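PDB 7B04: nitrite oxidoreductase subunit A from Kuenenia stuttgartiensis, which belongs to the molybdopterin oxidoreductase family and carries a molybdenum atom, two MD1 ligands and an iron-sulfur cluster. Local coordinates for residues 307-311 with 338-343; 334-338 with 1009-1013. All coordinates share one frame; numbering follows the deposited sequence.

Contact 1: residues 307-311 with 338-343; sequences KNLIE and SPSAQK. With MD1 (phosphoric acid 4-(2-amino-4-oxo-3,4,5,6,-tetrahydro-pteridin-6-yl)-2-hydroxy-3,4-dimercapto-but-3-en-yl ester guanylate ester), chain C.
Lys307 comes near 338-343 through its backbone, the carbonyl O lying 4.1 Å from OG of Ser340, while its side chain turns away from that segment and lays its bent aliphatic chain beside MD1, with CD 3.8 Å from the phosphate oxygen O2B. Asn308 meets Ser340 side chain to side chain: the serine hydroxyl OG donates to the amide oxygen OD1 of Asn308 over 2.6 Å, coming in 25° tilted from the carbonyl plane. The backbone N of Asn308 faces the same phosphate group and gives a nearly straight hydrogen bond to MD1 O1B (3.1 Å, 168°), while the amide nitrogen ND2 of its side chain lies against CD of Pro339. Asn308 is the N-cap residue of helix 309-312, which follows strand 301-304 in a parallel sheet; 338-343 belongs to the loop after the neighbouring strand 329-332, so the contact joins two connections at the end of this sheet that faces MD1. Within the first turn, the backbone N of Ile310 makes a weak hydrogen bond to Ser340 OG (3.3 Å), and the serine hydroxyl thereby links the cap side chain to the helix backbone. The Ile310 side chain points at the loop; its CG2 branch, anti to the backbone N, packs on CB of Pro339 at 3.8 Å, and the CG1 branch reaches CG of Lys343. Glu311 extends beyond CG (chi2 -170°) across the Pro339 ring, bringing OE2 beside CG and CD, while OE1 forms a salt bridge with Lys1019. Beyond Ile310 and Lys343, Ile36 and Asn33 of the subunit B chain continue the packing.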
ATOM      1  N   LYS B 307      -1.419  15.161  -7.320  1.00 37.64           N
ATOM      2  CA  LYS B 307      -1.979  13.970  -6.644  1.00 44.08           C
ATOM      3  C   LYS B 307      -1.662  12.644  -7.337  1.00 44.60           C
ATOM      4  O   LYS B 307      -1.773  12.570  -8.548  1.00 46.98           O
ATOM      5  CB  LYS B 307      -3.494  14.161  -6.599  1.00 40.10           C
ATOM      6  CG  LYS B 307      -4.321  12.944  -6.265  1.00 36.13           C
ATOM      7  CD  LYS B 307      -5.035  13.097  -4.973  1.00 41.50           C
ATOM      8  CE  LYS B 307      -5.174  11.802  -4.220  1.00 38.42           C
ATOM      9  NZ  LYS B 307      -5.531  12.050  -2.812  1.00 38.63           N
ATOM     10  N   ASN B 308      -1.290  11.638  -6.549  1.00 39.37           N
ATOM     11  CA  ASN B 308      -1.136  10.254  -7.047  1.00 43.80           C
ATOM     12  C   ASN B 308      -2.449   9.539  -6.769  1.00 37.81           C
ATOM     13  O   ASN B 308      -2.533   8.822  -5.800  1.00 35.08           O
ATOM     14  CB  ASN B 308      -0.039   9.493  -6.316  1.00 48.94           C
ATOM     15  CG  ASN B 308       0.738   8.580  -7.225  1.00 46.72           C
ATOM     16  OD1 ASN B 308       0.195   8.071  -8.187  1.00 46.95           O
ATOM     17  ND2 ASN B 308       2.005   8.403  -6.944  1.00 40.16           N
ATOM     18  N   LEU B 309      -3.408   9.651  -7.674  1.00 43.66           N
ATOM     19  CA  LEU B 309      -4.733   9.017  -7.473  1.00 47.47           C
ATOM     20  C   LEU B 309      -4.578   7.496  -7.403  1.00 44.31           C
ATOM     21  O   LEU B 309      -5.294   6.882  -6.650  1.00 35.43           O
ATOM     22  CB  LEU B 309      -5.665   9.467  -8.600  1.00 35.69           C
ATOM     23  CG  LEU B 309      -7.060   9.915  -8.180  1.00 38.79           C
ATOM     24  CD1 LEU B 309      -7.101  10.405  -6.753  1.00 30.94           C
ATOM     25  CD2 LEU B 309      -7.604  10.971  -9.106  1.00 30.93           C
ATOM     26  N   ILE B 310      -3.683   6.940  -8.211  1.00 52.72           N
ATOM     27  CA  ILE B 310      -3.366   5.491  -8.305  1.00 38.22           C
ATOM     28  C   ILE B 310      -2.795   4.942  -7.002  1.00 37.23           C
ATOM     29  O   ILE B 310      -3.099   3.815  -6.721  1.00 41.40           O
ATOM     30  CB  ILE B 310      -2.425   5.242  -9.483  1.00 37.39           C
ATOM     31  CG1 ILE B 310      -3.177   5.276 -10.805  1.00 32.12           C
ATOM     32  CG2 ILE B 310      -1.706   3.936  -9.299  1.00 38.59           C
ATOM     33  CD1 ILE B 310      -4.367   6.145 -10.762  1.00 33.09           C
ATOM     34  N   GLU B 311      -1.974   5.678  -6.258  1.00 43.76           N
ATOM     35  CA  GLU B 311      -1.423   5.061  -5.058  1.00 40.09           C
ATOM     36  C   GLU B 311      -2.071   5.531  -3.769  1.00 40.51           C
ATOM     37  O   GLU B 311      -1.831   4.918  -2.721  1.00 45.37           O
ATOM     38  CB  GLU B 311       0.074   5.369  -4.888  1.00 36.96           C
ATOM     39  CG  GLU B 311       1.044   5.057  -5.988  1.00 38.81           C
ATOM     40  CD  GLU B 311       2.461   5.232  -5.469  1.00 48.75           C
ATOM     41  OE1 GLU B 311       2.622   5.302  -4.231  1.00 43.77           O
ATOM     42  OE2 GLU B 311       3.408   5.322  -6.271  1.00 58.61           O
ATOM     43  N   SER B 338       5.091   9.321 -12.302  1.00 38.74           N
ATOM     44  CA  SER B 338       4.482   8.615 -11.186  1.00 37.63           C
ATOM     45  C   SER B 338       3.606   7.482 -11.692  1.00 36.32           C
ATOM     46  O   SER B 338       3.318   7.382 -12.887  1.00 34.03           O
ATOM     47  CB  SER B 338       3.673   9.598 -10.343  1.00 46.37           C
ATOM     48  OG  SER B 338       2.556  10.092 -11.063  1.00 50.10           O
ATOM     49  N   PRO B 339       3.182   6.579 -10.803  1.00 42.26           N
ATOM     50  CA  PRO B 339       2.214   5.549 -11.215  1.00 41.28           C
ATOM     51  C   PRO B 339       0.928   6.114 -11.781  1.00 37.79           C
ATOM     52  O   PRO B 339       0.232   5.408 -12.520  1.00 41.92           O
ATOM     53  CB  PRO B 339       1.962   4.774  -9.919  1.00 35.58           C
ATOM     54  CG  PRO B 339       3.243   4.894  -9.197  1.00 38.02           C
ATOM     55  CD  PRO B 339       3.732   6.292  -9.467  1.00 37.34           C
ATOM     56  N   SER B 340       0.587   7.363 -11.462  1.00 35.79           N
ATOM     57  CA  SER B 340      -0.557   8.002 -12.092  1.00 34.81           C
ATOM     58  C   SER B 340      -0.240   8.471 -13.502  1.00 32.79           C
ATOM     59  O   SER B 340      -1.160   8.651 -14.305  1.00 32.33           O
ATOM     60  CB  SER B 340      -1.035   9.183 -11.247  1.00 40.63           C
ATOM     61  OG  SER B 340      -1.490   8.749  -9.977  1.00 35.30           O
ATOM     62  N   ALA B 341       1.042   8.656 -13.822  1.00 37.80           N
ATOM     63  CA  ALA B 341       1.416   9.140 -15.145  1.00 36.82           C
ATOM     64  C   ALA B 341       1.230   8.069 -16.213  1.00 38.79           C
ATOM     65  O   ALA B 341       1.050   8.403 -17.390  1.00 40.19           O
ATOM     66  CB  ALA B 341       2.856   9.643 -15.133  1.00 41.71           C
ATOM     67  N   GLN B 342       1.280   6.786 -15.832  1.00 37.90           N
ATOM     68  CA  GLN B 342       1.043   5.713 -16.798  1.00 44.08           C
ATOM     69  C   GLN B 342      -0.293   5.898 -17.493  1.00 45.92           C
ATOM     70  O   GLN B 342      -0.402   5.796 -18.720  1.00 46.55           O
ATOM     71  CB  GLN B 342       1.002   4.357 -16.106  1.00 35.66           C
ATOM     72  CG  GLN B 342       2.192   3.872 -15.352  1.00 40.76           C
ATOM     73  CD  GLN B 342       1.849   2.563 -14.671  1.00 41.77           C
ATOM     74  OE1 GLN B 342       0.728   2.069 -14.804  1.00 34.46           O
ATOM     75  NE2 GLN B 342       2.799   1.990 -13.955  1.00 46.82           N
ATOM     76  N   LYS B 343      -1.325   6.184 -16.704  1.00 36.54           N
ATOM     77  CA  LYS B 343      -2.686   6.267 -17.200  1.00 38.12           C
ATOM     78  C   LYS B 343      -2.934   7.542 -17.984  1.00 40.56           C
ATOM     79  O   LYS B 343      -3.959   7.641 -18.667  1.00 45.76           O
ATOM     80  CB  LYS B 343      -3.659   6.163 -16.027  1.00 37.24           C
ATOM     81  CG  LYS B 343      -3.274   5.108 -14.989  1.00 34.93           C
ATOM     82  CD  LYS B 343      -3.172   3.723 -15.614  1.00 40.75           C
ATOM     83  CE  LYS B 343      -3.176   2.631 -14.558  1.00 36.67           C
ATOM     84  NZ  LYS B 343      -1.838   2.408 -13.949  1.00 47.91           N
TER
HETATM   85  PB  MD1 C5802      -1.351  12.957  -2.248  1.00 36.20           P
HETATM   86  O3B MD1 C5802       0.093  13.604  -1.792  1.00 44.27           O
HETATM   87  O1B MD1 C5802      -1.169  12.159  -3.516  1.00 28.88           O
HETATM   88  O2B MD1 C5802      -2.343  14.069  -2.490  1.00 35.60           O
HETATM   89  O3A MD1 C5802      -1.893  11.973  -1.038  1.00 36.39           O
HETATM   90  C10 MD1 C5802      -2.304  12.512   0.190  1.00 37.46           C
HETATM   91  C11 MD1 C5802      -3.470  11.649   0.752  1.00 43.16           C
HETATM   92  O11 MD1 C5802      -3.146  10.146   0.295  1.00 50.40           O
HETATM   93  C12 MD1 C5802      -3.618  11.891   2.063  1.00 40.85           C
HETATM   94  S12 MD1 C5802      -3.373  13.585   2.671  1.00 39.87           S
HETATM   95  C13 MD1 C5802      -4.037  10.877   3.161  1.00 39.75           C
HETATM   96  S13 MD1 C5802      -4.163  11.537   4.847  1.00 48.04           S
HETATM   97  C14 MD1 C5802      -4.274   9.471   2.982  1.00 40.94           C
HETATM   98  N15 MD1 C5802      -2.835   8.877   2.597  1.00 39.94           N
HETATM   99  C16 MD1 C5802      -2.901   7.583   2.052  1.00 36.28           C
HETATM  100  C15 MD1 C5802      -1.904   6.529   2.381  1.00 37.91           C
HETATM  101  O14 MD1 C5802      -1.016   6.759   3.131  1.00 39.34           O
HETATM  102  N17 MD1 C5802      -2.038   5.184   1.757  1.00 48.18           N
HETATM  103  C17 MD1 C5802      -3.198   4.889   0.778  1.00 47.40           C
HETATM  104  N16 MD1 C5802      -3.321   3.575   0.177  1.00 56.72           N
HETATM  105  N18 MD1 C5802      -4.211   5.960   0.442  1.00 47.84           N
HETATM  106  C20 MD1 C5802      -4.098   7.266   1.038  1.00 44.69           C
HETATM  107  N8  MD1 C5802      -5.011   8.300   0.757  1.00 39.45           N
HETATM  108  C7  MD1 C5802      -5.427   9.087   2.092  1.00 40.19           C
HETATM  109  PA  MD1 C5802       1.543  13.251  -2.494  1.00 35.35           P
HETATM  110  O1A MD1 C5802       2.639  13.673  -1.548  1.00 44.99           O
HETATM  111  O2A MD1 C5802       1.611  11.763  -2.734  1.00 41.02           O
HETATM  112  O5' MD1 C5802       1.740  14.043  -3.926  1.00 29.29           O
HETATM  113  C5' MD1 C5802       1.203  13.490  -5.090  1.00 36.14           C
HETATM  114  C4' MD1 C5802       2.133  13.758  -6.325  1.00 42.65           C
HETATM  115  O4' MD1 C5802       2.466  15.274  -6.492  1.00 48.36           O
HETATM  116  C1' MD1 C5802       3.990  15.262  -6.795  1.00 45.71           C
HETATM  117  N9  MD1 C5802       4.628  16.569  -6.489  1.00 44.87           N
HETATM  118  C4  MD1 C5802       4.344  17.632  -7.235  1.00 42.46           C
HETATM  119  N3  MD1 C5802       3.443  17.814  -8.409  1.00 41.72           N
HETATM  120  C2  MD1 C5802       3.322  19.125  -9.043  1.00 41.86           C
HETATM  121  N2  MD1 C5802       2.444  19.301 -10.185  1.00 43.97           N
HETATM  122  N1  MD1 C5802       4.076  20.245  -8.532  1.00 51.41           N
HETATM  123  C6  MD1 C5802       4.939  20.062  -7.406  1.00 47.37           C
HETATM  124  O6  MD1 C5802       5.559  20.976  -6.981  1.00 48.93           O
HETATM  125  C5  MD1 C5802       5.061  18.682  -6.748  1.00 43.66           C
HETATM  126  N7  MD1 C5802       5.773  18.247  -5.712  1.00 45.79           N
HETATM  127  C8  MD1 C5802       5.514  16.935  -5.542  1.00 43.04           C
HETATM  128  C2' MD1 C5802       4.400  14.350  -6.009  1.00 49.23           C
HETATM  129  O2' MD1 C5802       5.716  13.872  -6.414  1.00 52.34           O
HETATM  130  C3' MD1 C5802       3.257  13.160  -6.183  1.00 43.19           C
HETATM  131  O3' MD1 C5802       3.534  12.374  -7.378  1.00 39.13           O

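Contact 2: residues 334-338 with 1009-1013. With MD1 (phosphoric acid 4-(2-amino-4-oxo-3,4,5,6,-tetrahydro-pteridin-6-yl)-2-hydroxy-3,4-dimercapto-but-3-en-yl ester guanylate ester), chain C.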
ATOM      1  N   THR B 334       3.265  16.315 -13.125  1.00 44.89           N
ATOM      2  CA  THR B 334       4.099  16.039 -11.966  1.00 40.50           C
ATOM      3  C   THR B 334       5.563  16.108 -12.371  1.00 40.01           C
ATOM      4  O   THR B 334       5.898  15.882 -13.540  1.00 42.68           O
ATOM      5  CB  THR B 334       3.800  14.659 -11.350  1.00 42.53           C
ATOM      6  OG1 THR B 334       3.931  13.641 -12.350  1.00 43.06           O
ATOM      7  CG2 THR B 334       2.398  14.618 -10.754  1.00 45.90           C
ATOM      8  N   PRO B 335       6.456  16.427 -11.430  1.00 36.51           N
ATOM      9  CA  PRO B 335       7.889  16.391 -11.754  1.00 35.14           C
ATOM     10  C   PRO B 335       8.381  14.994 -12.072  1.00 36.21           C
ATOM     11  O   PRO B 335       9.285  14.839 -12.902  1.00 41.46           O
ATOM     12  CB  PRO B 335       8.549  16.945 -10.486  1.00 37.87           C
ATOM     13  CG  PRO B 335       7.571  16.636  -9.401  1.00 38.36           C
ATOM     14  CD  PRO B 335       6.219  16.801 -10.025  1.00 39.05           C
ATOM     15  N   GLU B 336       7.812  13.976 -11.439  1.00 38.53           N
ATOM     16  CA  GLU B 336       8.201  12.592 -11.645  1.00 35.48           C
ATOM     17  C   GLU B 336       7.235  11.900 -12.596  1.00 35.06           C
ATOM     18  O   GLU B 336       6.113  12.358 -12.826  1.00 42.02           O
ATOM     19  CB  GLU B 336       8.221  11.844 -10.311  1.00 33.30           C
ATOM     20  CG  GLU B 336       6.846  11.336  -9.888  1.00 35.90           C
ATOM     21  CD  GLU B 336       6.298  12.049  -8.668  1.00 43.42           C
ATOM     22  OE1 GLU B 336       6.342  13.297  -8.634  1.00 49.08           O
ATOM     23  OE2 GLU B 336       5.808  11.364  -7.745  1.00 59.00           O
ATOM     24  N   TYR B 337       7.693  10.786 -13.163  1.00 34.96           N
ATOM     25  CA  TYR B 337       6.808   9.887 -13.899  1.00 34.57           C
ATOM     26  C   TYR B 337       6.224   8.934 -12.866  1.00 38.23           C
ATOM     27  O   TYR B 337       6.784   7.876 -12.573  1.00 35.75           O
ATOM     28  CB  TYR B 337       7.550   9.158 -15.011  1.00 37.41           C
ATOM     29  CG  TYR B 337       6.631   8.366 -15.914  1.00 42.51           C
ATOM     30  CD1 TYR B 337       5.829   9.002 -16.853  1.00 37.89           C
ATOM     31  CD2 TYR B 337       6.555   6.985 -15.819  1.00 42.16           C
ATOM     32  CE1 TYR B 337       4.980   8.282 -17.675  1.00 40.91           C
ATOM     33  CE2 TYR B 337       5.711   6.257 -16.636  1.00 40.16           C
ATOM     34  CZ  TYR B 337       4.927   6.909 -17.561  1.00 42.80           C
ATOM     35  OH  TYR B 337       4.089   6.180 -18.374  1.00 37.28           O
ATOM     36  N   SER B 338       5.091   9.321 -12.302  1.00 38.74           N
ATOM     37  CA  SER B 338       4.482   8.615 -11.186  1.00 37.63           C
ATOM     38  C   SER B 338       3.606   7.482 -11.692  1.00 36.32           C
ATOM     39  O   SER B 338       3.318   7.382 -12.887  1.00 34.03           O
ATOM     40  CB  SER B 338       3.673   9.598 -10.343  1.00 46.37           C
ATOM     41  OG  SER B 338       2.556  10.092 -11.063  1.00 50.10           O
ATOM     42  N   PRO B1009      15.233   6.536 -12.488  1.00 47.10           N
ATOM     43  CA  PRO B1009      15.323   7.596 -13.496  1.00 45.02           C
ATOM     44  C   PRO B1009      13.985   8.198 -13.892  1.00 42.65           C
ATOM     45  O   PRO B1009      13.941   8.990 -14.836  1.00 47.73           O
ATOM     46  CB  PRO B1009      15.976   6.879 -14.689  1.00 48.61           C
ATOM     47  CG  PRO B1009      15.623   5.456 -14.514  1.00 30.46           C
ATOM     48  CD  PRO B1009      15.561   5.210 -13.040  1.00 32.28           C
ATOM     49  N   ALA B1010      12.908   7.841 -13.189  1.00 42.65           N
ATOM     50  CA  ALA B1010      11.623   8.490 -13.394  1.00 43.41           C
ATOM     51  C   ALA B1010      11.596   9.891 -12.802  1.00 38.93           C
ATOM     52  O   ALA B1010      10.691  10.667 -13.123  1.00 45.61           O
ATOM     53  CB  ALA B1010      10.501   7.647 -12.786  1.00 38.23           C
ATOM     54  N   TYR B1011      12.572  10.229 -11.937  1.00 37.29           N
ATOM     55  CA  TYR B1011      12.650  11.516 -11.270  1.00 38.77           C
ATOM     56  C   TYR B1011      13.627  12.444 -11.981  1.00 46.20           C
ATOM     57  O   TYR B1011      14.603  11.989 -12.586  1.00 50.52           O
ATOM     58  CB  TYR B1011      13.087  11.337  -9.813  1.00 38.14           C
ATOM     59  CG  TYR B1011      11.993  10.771  -8.946  1.00 44.62           C
ATOM     60  CD1 TYR B1011      11.106  11.608  -8.285  1.00 45.35           C
ATOM     61  CD2 TYR B1011      11.827   9.400  -8.811  1.00 41.05           C
ATOM     62  CE1 TYR B1011      10.095  11.096  -7.499  1.00 47.60           C
ATOM     63  CE2 TYR B1011      10.819   8.878  -8.029  1.00 40.24           C
ATOM     64  CZ  TYR B1011       9.956   9.732  -7.376  1.00 46.30           C
ATOM     65  OH  TYR B1011       8.947   9.222  -6.596  1.00 44.31           O
ATOM     66  N   PRO B1012      13.380  13.749 -11.922  1.00 47.21           N
ATOM     67  CA  PRO B1012      14.366  14.711 -12.423  1.00 41.09           C
ATOM     68  C   PRO B1012      15.611  14.733 -11.551  1.00 45.53           C
ATOM     69  O   PRO B1012      15.628  14.236 -10.422  1.00 45.18           O
ATOM     70  CB  PRO B1012      13.622  16.049 -12.373  1.00 38.03           C
ATOM     71  CG  PRO B1012      12.561  15.854 -11.352  1.00 44.68           C
ATOM     72  CD  PRO B1012      12.158  14.411 -11.437  1.00 45.87           C
ATOM     73  N   TYR B1013      16.673  15.315 -12.112  1.00 44.13           N
ATOM     74  CA  TYR B1013      17.976  15.327 -11.453  1.00 37.00           C
ATOM     75  C   TYR B1013      17.894  15.909 -10.046  1.00 42.86           C
ATOM     76  O   TYR B1013      18.441  15.342  -9.093  1.00 40.94           O
ATOM     77  CB  TYR B1013      18.966  16.127 -12.304  1.00 43.59           C
ATOM     78  CG  TYR B1013      20.386  16.141 -11.780  1.00 43.02           C
ATOM     79  CD1 TYR B1013      21.289  15.153 -12.145  1.00 40.59           C
ATOM     80  CD2 TYR B1013      20.824  17.147 -10.926  1.00 39.71           C
ATOM     81  CE1 TYR B1013      22.587  15.166 -11.675  1.00 44.79           C
ATOM     82  CE2 TYR B1013      22.120  17.164 -10.448  1.00 34.73           C
ATOM     83  CZ  TYR B1013      22.996  16.170 -10.824  1.00 35.08           C
ATOM     84  OH  TYR B1013      24.289  16.178 -10.354  1.00 35.52           O
TER
HETATM   85  PB  MD1 C5802      -1.351  12.957  -2.248  1.00 36.20           P
HETATM   86  O3B MD1 C5802       0.093  13.604  -1.792  1.00 44.27           O
HETATM   87  O1B MD1 C5802      -1.169  12.159  -3.516  1.00 28.88           O
HETATM   88  O2B MD1 C5802      -2.343  14.069  -2.490  1.00 35.60           O
HETATM   89  O3A MD1 C5802      -1.893  11.973  -1.038  1.00 36.39           O
HETATM   90  C10 MD1 C5802      -2.304  12.512   0.190  1.00 37.46           C
HETATM   91  C11 MD1 C5802      -3.470  11.649   0.752  1.00 43.16           C
HETATM   92  O11 MD1 C5802      -3.146  10.146   0.295  1.00 50.40           O
HETATM   93  C12 MD1 C5802      -3.618  11.891   2.063  1.00 40.85           C
HETATM   94  S12 MD1 C5802      -3.373  13.585   2.671  1.00 39.87           S
HETATM   95  C13 MD1 C5802      -4.037  10.877   3.161  1.00 39.75           C
HETATM   96  S13 MD1 C5802      -4.163  11.537   4.847  1.00 48.04           S
HETATM   97  C14 MD1 C5802      -4.274   9.471   2.982  1.00 40.94           C
HETATM   98  N15 MD1 C5802      -2.835   8.877   2.597  1.00 39.94           N
HETATM   99  C16 MD1 C5802      -2.901   7.583   2.052  1.00 36.28           C
HETATM  100  C15 MD1 C5802      -1.904   6.529   2.381  1.00 37.91           C
HETATM  101  O14 MD1 C5802      -1.016   6.759   3.131  1.00 39.34           O
HETATM  102  N17 MD1 C5802      -2.038   5.184   1.757  1.00 48.18           N
HETATM  103  C17 MD1 C5802      -3.198   4.889   0.778  1.00 47.40           C
HETATM  104  N16 MD1 C5802      -3.321   3.575   0.177  1.00 56.72           N
HETATM  105  N18 MD1 C5802      -4.211   5.960   0.442  1.00 47.84           N
HETATM  106  C20 MD1 C5802      -4.098   7.266   1.038  1.00 44.69           C
HETATM  107  N8  MD1 C5802      -5.011   8.300   0.757  1.00 39.45           N
HETATM  108  C7  MD1 C5802      -5.427   9.087   2.092  1.00 40.19           C
HETATM  109  PA  MD1 C5802       1.543  13.251  -2.494  1.00 35.35           P
HETATM  110  O1A MD1 C5802       2.639  13.673  -1.548  1.00 44.99           O
HETATM  111  O2A MD1 C5802       1.611  11.763  -2.734  1.00 41.02           O
HETATM  112  O5' MD1 C5802       1.740  14.043  -3.926  1.00 29.29           O
HETATM  113  C5' MD1 C5802       1.203  13.490  -5.090  1.00 36.14           C
HETATM  114  C4' MD1 C5802       2.133  13.758  -6.325  1.00 42.65           C
HETATM  115  O4' MD1 C5802       2.466  15.274  -6.492  1.00 48.36           O
HETATM  116  C1' MD1 C5802       3.990  15.262  -6.795  1.00 45.71           C
HETATM  117  N9  MD1 C5802       4.628  16.569  -6.489  1.00 44.87           N
HETATM  118  C4  MD1 C5802       4.344  17.632  -7.235  1.00 42.46           C
HETATM  119  N3  MD1 C5802       3.443  17.814  -8.409  1.00 41.72           N
HETATM  120  C2  MD1 C5802       3.322  19.125  -9.043  1.00 41.86           C
HETATM  121  N2  MD1 C5802       2.444  19.301 -10.185  1.00 43.97           N
HETATM  122  N1  MD1 C5802       4.076  20.245  -8.532  1.00 51.41           N
HETATM  123  C6  MD1 C5802       4.939  20.062  -7.406  1.00 47.37           C
HETATM  124  O6  MD1 C5802       5.559  20.976  -6.981  1.00 48.93           O
HETATM  125  C5  MD1 C5802       5.061  18.682  -6.748  1.00 43.66           C
HETATM  126  N7  MD1 C5802       5.773  18.247  -5.712  1.00 45.79           N
HETATM  127  C8  MD1 C5802       5.514  16.935  -5.542  1.00 43.04           C
HETATM  128  C2' MD1 C5802       4.400  14.350  -6.009  1.00 49.23           C
HETATM  129  O2' MD1 C5802       5.716  13.872  -6.414  1.00 52.34           O
HETATM  130  C3' MD1 C5802       3.257  13.160  -6.183  1.00 43.19           C
HETATM  131  O3' MD1 C5802       3.534  12.374  -7.378  1.00 39.13           O
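Tyr337 and Ala1010 join the two irregular segments through the backbone: the N-H of Tyr337 gives a hydrogen bond to O of Ala1010 over 3.0 Å, with 163° at the hydrogen. Their CA atoms are 5.0 Å apart, and those of Glu336 and Tyr1011 come slightly nearer, at 4.6 Å. The same carbonyl oxygen of Ala1010 also receives a CA-H...O contact from Glu336, and a weak hydrogen bond from Arg166 of the subunit B chain adds to its surroundings. Among the side chains, Glu336 and Tyr1011 run side by side in the same direction. CB of Glu336 sits over one face of the Tyr1011 ring, 3.8 Å from the centroid, in a CH-pi contact, and the carboxylate plane is turned 27° from the ring. The loop of Glu336 follows strand 329-332 of the parallel five-stranded sheet, whereas 1009-1013 links strands 1001-1007 and 1015-1018 of a separate mixed sheet, so residues far apart in sequence close together beside MD1. With CG between the backbone N and the carbonyl carbon (chi1 83°) and a bend at chi2, Glu336 swings its carboxylate to the ribose of MD1. There OE2 accepts a hydrogen bond from O3' at 2.5 Å; O2' lies close to the same carboxylate, its modelled distance to OE1 being too short to take literally. Alongside, CD of Pro335 lies 3.4 Å from N3 of the MD1 guanine, while CB of the same proline meets CG of Pro1012. Next along the chain, CB of Tyr337 rests against the Ala1010 methyl, 4.0 Å away; the phenol OH of Tyr337 is hydrogen-bonded to His164 of the subunit B chain.

How the contacts relate
Segments 334-338 of contact 2 and 338-343 of contact 1 run on from each other in the loop after strand 329-332, with Ser338 common to both; the centres of the two contacts are 12 Å apart. They serve different parts of the same MD1 molecule: 307-311 meets the phosphate bridge, whereas 334-338 holds the ribose and lies against the guanine. The two also touch directly, CA of Gln342 packing 3.5 Å from OH of Tyr337. Towards the metal, the Lys307 side chain of contact 1 comes within about 8 Å of the molybdenum atom; the second MD1 is about 9 Å from the Lys307 side chain and about 12 Å from the Glu336 side chain. Subunit B borders both contacts.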